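Local coordinates for particle-associated glycoside hydrolase (Acinetobacter phage Fri1, PDB 6C72), which depolymerises the capsular polysaccharide of Acinetobacter baumannii as a trimeric phage tailspike, probably hydrolysing glycosidic bonds to open the way to the host cell, at residues 378-382 and 405-409; 322-326 and 356-360; 296-302 and 330-336; 362-366 and 387-393; 281-287 and 316-322. The contacts are given in a common frame with arbitrary orientation. Residues are numbered along the deposited sequence.

Contact 1: residues 378-382 and 405-409. With ZN (zinc ion), chain K.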
# COMPACT_ATOMS: atom_id res chain seq x y z
N GLU A 378 5.49 -16.67 1.12
CA GLU A 378 5.86 -18.07 0.91
C GLU A 378 5.76 -18.83 2.22
O GLU A 378 6.12 -18.31 3.28
CB GLU A 378 7.27 -18.19 0.36
CG GLU A 378 7.51 -17.52 -0.98
CD GLU A 378 8.93 -17.74 -1.48
OE1 GLU A 378 9.41 -18.89 -1.39
OE2 GLU A 378 9.57 -16.76 -1.93
N PHE A 379 5.27 -20.07 2.15
CA PHE A 379 5.09 -20.90 3.34
C PHE A 379 5.74 -22.26 3.10
O PHE A 379 5.40 -22.95 2.13
CB PHE A 379 3.60 -21.06 3.65
CG PHE A 379 2.93 -19.78 4.07
CD1 PHE A 379 2.89 -19.40 5.41
CD2 PHE A 379 2.35 -18.94 3.13
CE1 PHE A 379 2.29 -18.21 5.82
CE2 PHE A 379 1.73 -17.76 3.53
CZ PHE A 379 1.71 -17.39 4.88
N ASP A 380 6.69 -22.63 3.97
CA ASP A 380 7.28 -23.97 3.91
C ASP A 380 6.36 -25.04 4.47
O ASP A 380 6.51 -26.22 4.12
CB ASP A 380 8.61 -24.02 4.68
CG ASP A 380 9.77 -23.47 3.89
OD1 ASP A 380 9.56 -23.03 2.74
OD2 ASP A 380 10.90 -23.45 4.42
N THR A 381 5.43 -24.67 5.34
CA THR A 381 4.53 -25.62 5.98
C THR A 381 3.14 -24.99 6.04
O THR A 381 2.84 -24.13 5.21
CB THR A 381 5.09 -26.01 7.36
OG1 THR A 381 4.28 -27.02 7.97
CG2 THR A 381 5.20 -24.80 8.30
N LEU A 382 2.32 -25.38 7.02
CA LEU A 382 0.99 -24.80 7.20
C LEU A 382 1.06 -23.28 7.18
O LEU A 382 1.94 -22.67 7.80
CB LEU A 382 0.39 -25.22 8.54
CG LEU A 382 0.25 -26.70 8.90
CD1 LEU A 382 -0.19 -26.78 10.35
CD2 LEU A 382 -0.73 -27.41 7.98
N GLY A 405 4.55 -26.65 0.89
CA GLY A 405 4.32 -27.99 1.41
C GLY A 405 5.58 -28.79 1.63
O GLY A 405 5.57 -30.01 1.45
N LYS A 406 6.68 -28.14 2.01
CA LYS A 406 7.91 -28.86 2.25
C LYS A 406 7.80 -29.73 3.50
O LYS A 406 8.32 -30.85 3.53
CB LYS A 406 9.08 -27.87 2.39
CG LYS A 406 9.29 -27.02 1.13
CD LYS A 406 10.38 -25.97 1.30
CE LYS A 406 10.40 -25.01 0.10
NZ LYS A 406 11.22 -23.76 0.35
N ASP A 407 7.10 -29.25 4.52
CA ASP A 407 6.92 -30.03 5.74
C ASP A 407 5.51 -30.61 5.78
O ASP A 407 5.26 -31.66 5.18
CB ASP A 407 7.18 -29.17 6.98
CG ASP A 407 7.45 -30.00 8.22
OD1 ASP A 407 7.56 -31.24 8.10
OD2 ASP A 407 7.55 -29.41 9.32
N LEU A 408 4.60 -29.95 6.50
CA LEU A 408 3.20 -30.38 6.51
C LEU A 408 2.48 -29.95 5.24
O LEU A 408 2.75 -28.89 4.67
CB LEU A 408 2.48 -29.83 7.74
CG LEU A 408 3.03 -30.36 9.08
CD1 LEU A 408 2.24 -29.81 10.26
CD2 LEU A 408 3.05 -31.89 9.09
N LYS A 409 1.55 -30.78 4.79
CA LYS A 409 0.87 -30.58 3.52
C LYS A 409 -0.47 -29.85 3.64
O LYS A 409 -1.10 -29.58 2.62
CB LYS A 409 0.64 -31.93 2.85
CG LYS A 409 1.89 -32.76 2.63
CD LYS A 409 2.74 -32.17 1.53
CE LYS A 409 3.91 -33.06 1.17
NZ LYS A 409 4.65 -32.50 0.01
ZN ZN K . 11.39 -19.63 -1.55
O HOH W 1 3.01 -25.00 2.50
O HOH W 2 5.27 -27.72 10.51

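Contact 2: residues 322-326 and 356-360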
# COMPACT_ATOMS: atom_id res chain seq x y z
N PHE A 322 10.54 -15.16 8.43
CA PHE A 322 10.26 -15.83 9.68
C PHE A 322 10.73 -17.26 9.53
O PHE A 322 10.24 -17.98 8.65
CB PHE A 322 8.77 -15.77 10.03
CG PHE A 322 8.20 -14.39 10.00
CD1 PHE A 322 8.28 -13.57 11.12
CD2 PHE A 322 7.57 -13.91 8.86
CE1 PHE A 322 7.75 -12.29 11.10
CE2 PHE A 322 7.03 -12.63 8.83
CZ PHE A 322 7.12 -11.81 9.95
N ASN A 323 11.67 -17.68 10.36
CA ASN A 323 12.34 -18.96 10.17
C ASN A 323 12.56 -19.63 11.51
O ASN A 323 13.12 -19.03 12.42
CB ASN A 323 13.67 -18.75 9.43
CG ASN A 323 14.29 -20.04 8.95
OD1 ASN A 323 13.72 -21.11 9.12
ND2 ASN A 323 15.45 -19.94 8.32
N ALA A 324 12.15 -20.89 11.62
CA ALA A 324 12.31 -21.60 12.88
C ALA A 324 12.60 -23.06 12.61
O ALA A 324 12.07 -23.65 11.66
CB ALA A 324 11.07 -21.46 13.77
N LEU A 325 13.48 -23.63 13.42
CA LEU A 325 13.69 -25.06 13.46
C LEU A 325 13.00 -25.61 14.70
O LEU A 325 12.78 -24.89 15.68
CB LEU A 325 15.18 -25.42 13.48
CG LEU A 325 16.03 -24.90 12.32
CD1 LEU A 325 17.54 -25.14 12.58
CD2 LEU A 325 15.59 -25.49 11.00
N ALA A 326 12.63 -26.88 14.64
CA ALA A 326 11.95 -27.50 15.77
C ALA A 326 12.81 -27.38 17.02
O ALA A 326 14.04 -27.48 16.96
CB ALA A 326 11.64 -28.97 15.46
N LYS A 356 9.77 -19.86 6.73
CA LYS A 356 10.68 -20.95 6.43
C LYS A 356 10.75 -21.92 7.60
O LYS A 356 10.47 -21.57 8.75
CB LYS A 356 12.08 -20.41 6.13
CG LYS A 356 12.18 -19.58 4.87
CD LYS A 356 13.58 -19.02 4.70
CE LYS A 356 13.69 -18.18 3.45
NZ LYS A 356 14.98 -17.47 3.38
N GLY A 357 11.15 -23.14 7.29
CA GLY A 357 11.29 -24.15 8.32
C GLY A 357 9.96 -24.51 8.94
O GLY A 357 9.06 -25.00 8.25
N LYS A 358 9.80 -24.25 10.23
CA LYS A 358 8.54 -24.54 10.90
C LYS A 358 7.62 -23.34 11.01
O LYS A 358 6.49 -23.49 11.47
CB LYS A 358 8.82 -25.10 12.29
CG LYS A 358 9.64 -26.35 12.33
CD LYS A 358 8.82 -27.53 11.87
CE LYS A 358 9.63 -28.80 11.97
NZ LYS A 358 8.80 -29.99 11.65
N ALA A 359 8.05 -22.16 10.55
CA ALA A 359 7.30 -20.94 10.83
C ALA A 359 5.91 -20.97 10.20
O ALA A 359 5.73 -21.43 9.07
CB ALA A 359 8.06 -19.72 10.33
N THR A 360 4.92 -20.47 10.94
CA THR A 360 3.52 -20.46 10.53
C THR A 360 2.78 -19.37 11.30
O THR A 360 3.21 -18.95 12.37
CB THR A 360 2.87 -21.84 10.76
OG1 THR A 360 1.51 -21.82 10.30
CG2 THR A 360 2.92 -22.22 12.24

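Contact 3: residues 296-302 and 330-336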
# COMPACT_ATOMS: atom_id res chain seq x y z
N TRP A 296 12.89 -22.20 23.41
CA TRP A 296 12.20 -20.92 23.34
C TRP A 296 10.68 -21.15 23.27
O TRP A 296 10.20 -22.29 23.27
CB TRP A 296 12.71 -20.10 22.15
CG TRP A 296 12.84 -20.89 20.87
CD1 TRP A 296 13.91 -21.63 20.46
CD2 TRP A 296 11.81 -21.09 19.89
NE1 TRP A 296 13.64 -22.23 19.25
CE2 TRP A 296 12.36 -21.92 18.88
CE3 TRP A 296 10.51 -20.62 19.74
CZ2 TRP A 296 11.63 -22.30 17.75
CZ3 TRP A 296 9.79 -20.99 18.62
CH2 TRP A 296 10.35 -21.83 17.64
N VAL A 297 9.92 -20.06 23.22
CA VAL A 297 8.47 -20.14 23.36
C VAL A 297 7.77 -19.96 22.01
O VAL A 297 7.10 -20.88 21.52
CB VAL A 297 7.96 -19.10 24.38
CG1 VAL A 297 6.46 -19.29 24.64
CG2 VAL A 297 8.78 -19.18 25.68
N TYR A 298 7.92 -18.79 21.40
CA TYR A 298 7.36 -18.52 20.08
C TYR A 298 8.41 -17.89 19.19
O TYR A 298 9.51 -17.54 19.63
CB TYR A 298 6.14 -17.60 20.14
CG TYR A 298 5.06 -17.98 21.13
CD1 TYR A 298 4.44 -19.22 21.07
CD2 TYR A 298 4.61 -17.07 22.10
CE1 TYR A 298 3.45 -19.57 21.95
CE2 TYR A 298 3.60 -17.40 22.99
CZ TYR A 298 3.02 -18.66 22.90
OH TYR A 298 2.02 -19.02 23.76
N LEU A 299 8.05 -17.70 17.92
CA LEU A 299 8.95 -17.07 16.98
C LEU A 299 8.82 -15.55 17.02
O LEU A 299 9.78 -14.84 17.33
CB LEU A 299 8.70 -17.63 15.57
CG LEU A 299 9.54 -17.10 14.42
CD1 LEU A 299 11.05 -17.20 14.69
CD2 LEU A 299 9.17 -17.88 13.16
N PHE A 300 7.63 -15.04 16.73
CA PHE A 300 7.36 -13.60 16.69
C PHE A 300 5.99 -13.39 17.32
O PHE A 300 5.03 -14.08 16.95
CB PHE A 300 7.40 -13.08 15.25
CG PHE A 300 6.99 -11.64 15.12
CD1 PHE A 300 7.92 -10.63 15.25
CD2 PHE A 300 5.68 -11.30 14.87
CE1 PHE A 300 7.53 -9.31 15.15
CE2 PHE A 300 5.29 -9.98 14.77
CZ PHE A 300 6.21 -9.00 14.89
N ASP A 301 5.90 -12.50 18.29
CA ASP A 301 4.72 -12.47 19.17
C ASP A 301 4.14 -11.06 19.22
O ASP A 301 4.72 -10.16 19.83
CB ASP A 301 5.10 -12.96 20.57
CG ASP A 301 3.89 -13.40 21.39
OD1 ASP A 301 2.78 -13.54 20.82
OD2 ASP A 301 4.05 -13.62 22.60
N ILE A 302 2.96 -10.88 18.61
CA ILE A 302 2.14 -9.70 18.88
C ILE A 302 1.15 -10.12 19.96
O ILE A 302 0.14 -10.76 19.68
CB ILE A 302 1.41 -9.21 17.63
CG1 ILE A 302 2.40 -8.78 16.56
CG2 ILE A 302 0.48 -8.07 17.99
CD1 ILE A 302 1.74 -8.34 15.27
N ALA A 330 8.96 -25.60 22.06
CA ALA A 330 8.73 -24.40 21.28
C ALA A 330 7.55 -24.56 20.34
O ALA A 330 7.30 -25.64 19.80
CB ALA A 330 9.98 -24.04 20.47
N GLU A 331 6.81 -23.46 20.15
CA GLU A 331 5.76 -23.36 19.15
C GLU A 331 6.22 -22.38 18.08
O GLU A 331 6.36 -21.18 18.38
CB GLU A 331 4.43 -22.91 19.76
CG GLU A 331 3.30 -22.90 18.76
CD GLU A 331 1.98 -22.40 19.36
OE1 GLU A 331 1.74 -21.17 19.35
OE2 GLU A 331 1.20 -23.25 19.84
N PRO A 332 6.45 -22.82 16.84
CA PRO A 332 7.09 -21.97 15.83
C PRO A 332 6.15 -20.99 15.14
O PRO A 332 6.05 -20.94 13.91
CB PRO A 332 7.65 -23.02 14.84
CG PRO A 332 6.65 -24.13 14.93
CD PRO A 332 6.20 -24.18 16.36
N THR A 333 5.46 -20.19 15.94
CA THR A 333 4.36 -19.38 15.44
C THR A 333 4.70 -17.90 15.43
O THR A 333 5.58 -17.43 16.16
CB THR A 333 3.08 -19.63 16.25
OG1 THR A 333 3.42 -19.67 17.63
CG2 THR A 333 2.44 -20.95 15.85
N VAL A 334 4.03 -17.20 14.53
CA VAL A 334 3.99 -15.76 14.41
C VAL A 334 2.59 -15.36 14.83
O VAL A 334 1.62 -15.58 14.08
CB VAL A 334 4.31 -15.32 12.97
CG1 VAL A 334 4.35 -13.81 12.82
CG2 VAL A 334 5.62 -15.97 12.51
N LEU A 335 2.45 -14.87 16.05
CA LEU A 335 1.15 -14.68 16.67
C LEU A 335 0.64 -13.27 16.43
O LEU A 335 1.39 -12.30 16.53
CB LEU A 335 1.21 -14.92 18.19
CG LEU A 335 1.66 -16.27 18.74
CD1 LEU A 335 3.18 -16.33 18.79
CD2 LEU A 335 1.05 -16.52 20.13
N VAL A 336 -0.64 -13.16 16.12
CA VAL A 336 -1.33 -11.88 16.06
C VAL A 336 -2.47 -11.92 17.07
O VAL A 336 -3.38 -12.75 16.96
CB VAL A 336 -1.86 -11.57 14.65
CG1 VAL A 336 -2.68 -10.28 14.67
CG2 VAL A 336 -0.71 -11.47 13.68

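Contact 4: residues 362-366 and 387-393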
# COMPACT_ATOMS: atom_id res chain seq x y z
N ARG A 362 -0.17 -17.80 13.53
CA ARG A 362 -1.13 -18.20 14.55
C ARG A 362 -2.12 -17.08 14.83
O ARG A 362 -1.74 -16.00 15.31
CB ARG A 362 -0.43 -18.62 15.85
CG ARG A 362 -1.40 -18.75 17.03
CD ARG A 362 -0.77 -19.41 18.24
NE ARG A 362 -1.60 -19.21 19.43
CZ ARG A 362 -1.25 -19.56 20.67
NH1 ARG A 362 -0.09 -20.15 20.90
NH2 ARG A 362 -2.08 -19.31 21.69
N ASN A 363 -3.40 -17.35 14.61
CA ASN A 363 -4.47 -16.44 14.98
C ASN A 363 -4.69 -16.54 16.48
O ASN A 363 -5.12 -17.58 16.99
CB ASN A 363 -5.72 -16.78 14.18
CG ASN A 363 -6.96 -16.05 14.69
OD1 ASN A 363 -6.85 -15.00 15.34
ND2 ASN A 363 -8.14 -16.58 14.38
N ASN A 364 -4.39 -15.48 17.21
CA ASN A 364 -4.61 -15.48 18.65
C ASN A 364 -5.65 -14.44 19.06
O ASN A 364 -5.58 -13.89 20.16
CB ASN A 364 -3.30 -15.25 19.39
CG ASN A 364 -3.32 -15.83 20.78
OD1 ASN A 364 -4.06 -16.78 21.05
ND2 ASN A 364 -2.51 -15.27 21.67
N CYS A 365 -6.63 -14.18 18.20
CA CYS A 365 -7.65 -13.16 18.45
C CYS A 365 -8.88 -13.82 19.08
O CYS A 365 -9.59 -14.57 18.41
CB CYS A 365 -8.01 -12.46 17.14
SG CYS A 365 -6.59 -11.67 16.33
N ALA A 366 -9.13 -13.51 20.35
CA ALA A 366 -10.26 -14.11 21.06
C ALA A 366 -11.60 -13.65 20.50
O ALA A 366 -12.58 -14.40 20.52
CB ALA A 366 -10.17 -13.80 22.55
N THR A 387 -3.75 -22.39 17.76
CA THR A 387 -3.67 -23.23 18.94
C THR A 387 -5.00 -23.28 19.68
O THR A 387 -5.47 -24.35 20.07
CB THR A 387 -2.56 -22.71 19.87
OG1 THR A 387 -1.36 -22.53 19.13
CG2 THR A 387 -2.29 -23.70 20.99
N THR A 388 -5.66 -22.12 19.83
CA THR A 388 -6.87 -22.03 20.64
C THR A 388 -8.07 -22.44 19.79
O THR A 388 -8.43 -21.76 18.83
CB THR A 388 -7.05 -20.62 21.18
OG1 THR A 388 -5.83 -20.17 21.79
CG2 THR A 388 -8.17 -20.60 22.22
N THR A 389 -8.68 -23.57 20.16
CA THR A 389 -9.84 -24.07 19.44
C THR A 389 -11.02 -23.10 19.54
O THR A 389 -11.46 -22.75 20.63
CB THR A 389 -10.23 -25.44 20.01
OG1 THR A 389 -9.13 -26.35 19.86
CG2 THR A 389 -11.49 -26.00 19.29
N GLY A 390 -11.55 -22.70 18.39
CA GLY A 390 -12.66 -21.78 18.35
C GLY A 390 -12.32 -20.38 17.89
O GLY A 390 -13.23 -19.60 17.62
N TYR A 391 -11.04 -20.02 17.82
CA TYR A 391 -10.69 -18.71 17.31
C TYR A 391 -10.96 -18.66 15.81
O TYR A 391 -10.80 -19.65 15.10
CB TYR A 391 -9.23 -18.39 17.60
CG TYR A 391 -8.98 -17.97 19.03
CD1 TYR A 391 -9.99 -18.00 19.99
CD2 TYR A 391 -7.73 -17.52 19.42
CE1 TYR A 391 -9.75 -17.61 21.30
CE2 TYR A 391 -7.48 -17.12 20.72
CZ TYR A 391 -8.49 -17.17 21.65
OH TYR A 391 -8.21 -16.78 22.93
N VAL A 392 -11.39 -17.50 15.33
CA VAL A 392 -11.85 -17.36 13.97
C VAL A 392 -11.09 -16.23 13.30
O VAL A 392 -10.76 -15.23 13.94
CB VAL A 392 -13.38 -17.09 13.91
CG1 VAL A 392 -13.89 -17.11 12.46
CG2 VAL A 392 -14.12 -18.10 14.76
N ILE A 393 -10.79 -16.40 12.02
CA ILE A 393 -10.38 -15.29 11.17
C ILE A 393 -11.65 -14.77 10.51
O ILE A 393 -12.18 -15.39 9.59
CB ILE A 393 -9.33 -15.70 10.13
CG1 ILE A 393 -8.14 -16.36 10.81
CG2 ILE A 393 -8.89 -14.49 9.33
CD1 ILE A 393 -7.08 -16.88 9.84
O HOH W 3 -4.52 -19.44 18.90
O HOH W 4 -8.66 -19.35 13.45
O HOH W 5 -6.09 -14.20 22.87
O HOH W 6 -11.76 -15.61 17.21

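Contact 5: residues 281-287 and 316-322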
# COMPACT_ATOMS: atom_id res chain seq x y z
N THR A 281 6.69 -0.66 11.36
CA THR A 281 7.03 -1.25 10.07
C THR A 281 8.37 -1.98 10.17
O THR A 281 9.36 -1.41 10.65
CB THR A 281 7.08 -0.20 8.97
OG1 THR A 281 5.77 0.36 8.79
CG2 THR A 281 7.53 -0.82 7.65
N PHE A 282 8.39 -3.22 9.71
CA PHE A 282 9.60 -3.98 9.50
C PHE A 282 9.78 -4.18 8.00
O PHE A 282 8.86 -4.65 7.33
CB PHE A 282 9.53 -5.34 10.20
CG PHE A 282 9.41 -5.25 11.70
CD1 PHE A 282 8.16 -5.15 12.31
CD2 PHE A 282 10.54 -5.28 12.51
CE1 PHE A 282 8.03 -5.08 13.70
CE2 PHE A 282 10.42 -5.21 13.89
CZ PHE A 282 9.17 -5.11 14.49
N LYS A 283 10.94 -3.79 7.48
CA LYS A 283 11.27 -3.96 6.07
C LYS A 283 12.61 -4.68 5.96
O LYS A 283 13.60 -4.23 6.53
CB LYS A 283 11.34 -2.62 5.35
CG LYS A 283 11.53 -2.75 3.85
CD LYS A 283 12.15 -1.48 3.29
CE LYS A 283 11.08 -0.43 3.00
NZ LYS A 283 10.48 -0.64 1.63
N ASN A 284 12.63 -5.80 5.22
CA ASN A 284 13.85 -6.59 5.00
C ASN A 284 14.51 -6.95 6.33
O ASN A 284 15.73 -6.80 6.50
CB ASN A 284 14.82 -5.86 4.07
CG ASN A 284 15.92 -6.79 3.52
OD1 ASN A 284 15.68 -7.98 3.27
ND2 ASN A 284 17.13 -6.24 3.34
N CYS A 285 13.69 -7.35 7.29
CA CYS A 285 14.18 -7.85 8.57
C CYS A 285 13.92 -9.34 8.64
O CYS A 285 13.07 -9.86 7.92
CB CYS A 285 13.48 -7.14 9.74
SG CYS A 285 13.76 -5.35 9.75
N THR A 286 14.65 -10.05 9.50
CA THR A 286 14.40 -11.47 9.69
C THR A 286 14.13 -11.75 11.16
O THR A 286 14.50 -10.98 12.04
CB THR A 286 15.57 -12.35 9.21
OG1 THR A 286 16.66 -12.27 10.13
CG2 THR A 286 16.05 -11.93 7.81
N PHE A 287 13.42 -12.85 11.41
CA PHE A 287 13.12 -13.33 12.75
C PHE A 287 13.42 -14.83 12.76
O PHE A 287 12.73 -15.60 12.08
CB PHE A 287 11.66 -13.05 13.14
CG PHE A 287 11.24 -11.61 12.96
CD1 PHE A 287 10.80 -11.14 11.73
CD2 PHE A 287 11.29 -10.72 14.03
CE1 PHE A 287 10.41 -9.83 11.55
CE2 PHE A 287 10.89 -9.40 13.88
CZ PHE A 287 10.45 -8.95 12.63
N THR A 316 3.13 -3.45 9.75
CA THR A 316 3.40 -3.89 8.39
C THR A 316 4.76 -4.57 8.35
O THR A 316 5.78 -3.98 8.72
CB THR A 316 3.35 -2.71 7.41
OG1 THR A 316 2.08 -2.06 7.53
CG2 THR A 316 3.51 -3.19 5.98
N LEU A 317 4.77 -5.81 7.86
CA LEU A 317 5.98 -6.59 7.68
C LEU A 317 6.18 -6.82 6.18
O LEU A 317 5.41 -7.57 5.55
CB LEU A 317 5.88 -7.89 8.46
CG LEU A 317 5.59 -7.63 9.94
CD1 LEU A 317 4.18 -8.08 10.36
CD2 LEU A 317 6.67 -8.25 10.84
N ILE A 318 7.19 -6.17 5.60
CA ILE A 318 7.44 -6.19 4.17
C ILE A 318 8.76 -6.91 3.93
O ILE A 318 9.79 -6.53 4.50
CB ILE A 318 7.52 -4.77 3.58
CG1 ILE A 318 6.42 -3.88 4.15
CG2 ILE A 318 7.48 -4.80 2.07
CD1 ILE A 318 6.67 -2.37 3.96
N ASN A 319 8.73 -7.94 3.09
CA ASN A 319 9.94 -8.65 2.66
C ASN A 319 10.75 -9.12 3.87
O ASN A 319 11.97 -8.97 3.93
CB ASN A 319 10.78 -7.77 1.73
CG ASN A 319 11.94 -8.51 1.10
OD1 ASN A 319 11.91 -9.73 0.98
ND2 ASN A 319 12.96 -7.77 0.71
N CYS A 320 10.06 -9.68 4.85
CA CYS A 320 10.69 -10.21 6.05
C CYS A 320 10.73 -11.73 5.98
O CYS A 320 9.99 -12.35 5.21
CB CYS A 320 9.93 -9.76 7.31
SG CYS A 320 10.04 -7.98 7.61
N VAL A 321 11.62 -12.32 6.76
CA VAL A 321 11.76 -13.77 6.87
C VAL A 321 11.42 -14.18 8.30
O VAL A 321 11.95 -13.61 9.26
CB VAL A 321 13.17 -14.25 6.49
CG1 VAL A 321 13.32 -15.75 6.77
CG2 VAL A 321 13.48 -13.93 5.02
N PHE A 322 10.54 -15.16 8.43
CA PHE A 322 10.26 -15.83 9.68
C PHE A 322 10.73 -17.26 9.53
O PHE A 322 10.24 -17.98 8.65
CB PHE A 322 8.77 -15.77 10.03
CG PHE A 322 8.20 -14.39 10.00
CD1 PHE A 322 8.28 -13.57 11.12
CD2 PHE A 322 7.57 -13.91 8.86
CE1 PHE A 322 7.75 -12.29 11.10
CE2 PHE A 322 7.03 -12.63 8.83
CZ PHE A 322 7.12 -11.81 9.95
O HOH W 7 2.57 -0.42 9.65
O HOH W 8 14.34 -10.20 4.05
O HOH W 9 15.41 -9.51 0.82

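Contact 1: residues 378-382 and 405-409
A single carbonyl oxygen holds two successive backbone amides here: Asp-380 O accepts from Asp-407 N at 3.1 Å in a well-aligned hydrogen bond and from Lys-406 N at 2.9 Å in a weak one. Past the end of strand 378-379, the next turn is thus held by a few shared acceptors. Thr-381 supplies another, its OG1 receiving Leu-408 N at 3.3 Å. The side chain of Asp-380 is shared as well: OD1 forms a salt bridge with Lys-406 NZ at 3.0 Å, while OD2 accepts from the backbone of Gly-357 on the preceding turn. Water 1 accepts from Gly-405 N at 2.8 Å and lies beside Phe-379 O and Thr-381 O, filling the gap between the backbones. Farther out, Leu-382 CD1 meets Leu-408 CD1 at 3.9 Å, a modest apolar cover. Gly-405 adopts positive phi, which suits the sharp change of direction after the strand. At the other end Glu-378 OE1 binds a zinc ion at 2.1 Å, and its carboxylate also takes a hydrogen bond from Trp-404. Strand 378-379 running out into stacked loops is characteristic of successive coils of a parallel beta-helix, the fold of many phage tailspikes.

Contact 2: residues 322-326 and 356-360
Parallel strands bond through amides and carbonyls that are offset along the chain, and the end of strand 321-324 illustrates how such pairing closes at a turn. Phe-322 O accepts from Lys-356 N at 2.7 Å and Ala-324 O from Lys-358 N at 2.7 Å, both nearly straight. Between them, Ala-324 N donates to Lys-356 O over 3.4 Å, a weak bond. That carbonyl is also the acceptor of the type II' turn from Lys-356 to Ala-359, taking Ala-359 N at 3.1 Å, and it receives a CA-H...O contact from Asn-323 CA at 3.5 Å. Gly-357 permits the turn: its positive phi favours glycine, and a CB there would collide with Ala-324 O. Its own amide is satisfied by Asp-380 OD2. The ammonium of Lys-358 reaches a salt bridge with Asp-407, while its aliphatic stem packs near Ala-326, CE lying 4.0 Å from CB. Inward, Ala-359 CB rests 4.0 Å from Phe-322 CB. Strand 321-324 thus lies between 286-289 and 354-357 in one parallel sheet of the beta-helix; Phe-322 stacks on Phe-355 and packs against Val-334 of strand 333-336, the strand to which Thr-360 bonds as the chain enters strand 360-363.

Contact 3: residues 296-302 and 330-336
The interior of a beta-helix is filled by aligned side chains from successive turns, and Phe-300 with Val-334 gives a compact example: CD2 and CG1 are 3.5 Å apart, and Leu-299 CD2 reaches Val-334 CG2 at 4.1 Å. Phe-322 and Phe-350 of other strands pack on Val-334 from within. On the other face of the sheet Leu-335, the residue most covered by the contact, places CD2 4.0 Å from the centroid of the Tyr-298 ring in a CH-pi contact. In the loops before the strands, Ala-330 CB lies 3.3 Å from the centroid of the Trp-296 six-membered ring, a CH-pi contact over its face. The backbones join these layers: Leu-335 N donates to Phe-300 O at 2.8 Å and Ile-302 N to Leu-335 O at 3.0 Å, whereas Thr-333 O takes both Leu-299 N at 3.0 Å and Phe-300 N at 3.2 Å. At the polar margin Glu-331 N bonds Val-297 O at 2.9 Å, and the carboxylate of Glu-331 accepts from Thr-333 OG1 (OE1, 2.8 Å) and forms a salt bridge with Arg-362. Strands 300-302 and 333-336, at 9° to each other and one coil apart, are stacked as in a parallel beta-helix.

Contact 4: residues 362-366 and 387-393
Tyr-391, Asn-363 and Arg-362 carry most of the buried surface, and together they show how segments running out of strands can pack through one ring and a few waters instead of continuous strand pairing. The Tyr-391 ring lies beneath the backbone of 365-366: Ala-366 CA sits 3.8 Å from the ring centroid in a CH-pi contact, and Cys-365 O is over a face, 3.5 Å from CG. Asn-363 works on two fronts. Its OD1 accepts from Cys-365 N at 3.0 Å, making an Asx turn, while ND2 gives a weak hydrogen bond to Val-392 O at 3.0 Å and also donates to water 4, which donates to Tyr-391 O. Arg-362 NE reaches water 3, which also receives Thr-388 N; the Arg-362 guanidinium forms a salt bridge with Glu-331, whose carboxylate also bonds Thr-387. Segment 387-393 includes a type II turn from Thr-388 to Tyr-391. Strand 360-363 pairs with strand 333-336 on the preceding coil, whereas strand 392-394 leads away to pair with 416-418.

Contact 5: residues 281-287 and 316-322
Backbone hydrogen bonds come first, as successive coils share one parallel register. Phe-282 N donates to Thr-316 O at 2.9 Å, Ile-318 N to Phe-282 O at 2.8 Å and Asn-284 N to Ile-318 O at 3.0 Å; beyond the bend, Val-321 N bonds Cys-285 O at 3.1 Å and Phe-287 N bonds Val-321 O at 2.7 Å. CA-H...O contacts accompany them, such as Cys-320 CA to Cys-285 O at 3.0 Å. The axes of strands 281-283 and 316-318 are 4.8 Å apart at an angle of 4°. Both segments bend at an asparagine with positive phi, Asn-284 and Asn-319, so equivalent bends stack coil upon coil, as in a parallel beta-helix. The amides differ in their outside partners, Asn-261 for Asn-284 and Arg-354 for Asn-319. Water 9 bridges them, accepting from Asn-319 ND2 at 3.0 Å and donating to Asn-284 OD1 at 2.9 Å, while water 8 links Asn-284 OD1 to the backbone Asn-319 O. Apolar contacts line the interior. Phe-282 CD1 touches Leu-317 CD2 at 3.7 Å, Cys-320 SG packs 3.7 Å from Phe-282 CB, and the Phe-287 and Phe-322 rings lie nearly parallel, 9° apart but slid so that they barely overlap, with centroids 5.1 Å apart. On the outer face Thr-286 CG2 meets Val-321 CB at 3.9 Å, and Lys-283 and Asn-284 pack on Asn-256 of a second subunit.

All five contacts join consecutive coils of one beta-helix, but their chemistry follows their place in it. Contact 3 is buried; the others are partly buried, with exposed residues in contacts 1, 2 and 4. Contact 5 is strand pairing broken by a bend, and contact 3 passes from loop into strand pairing; they meet where Phe-287 and Phe-322 pack against Leu-299, Phe-300 and Val-334. Contact 2 continues contact 5 along strand 321-324, sharing Phe-322, and marks the change from strand to turn. Contacts 1 and 4 lie mainly in loops, with charges and waters doing more of the work; they are about 20 Å apart between centres and do not touch.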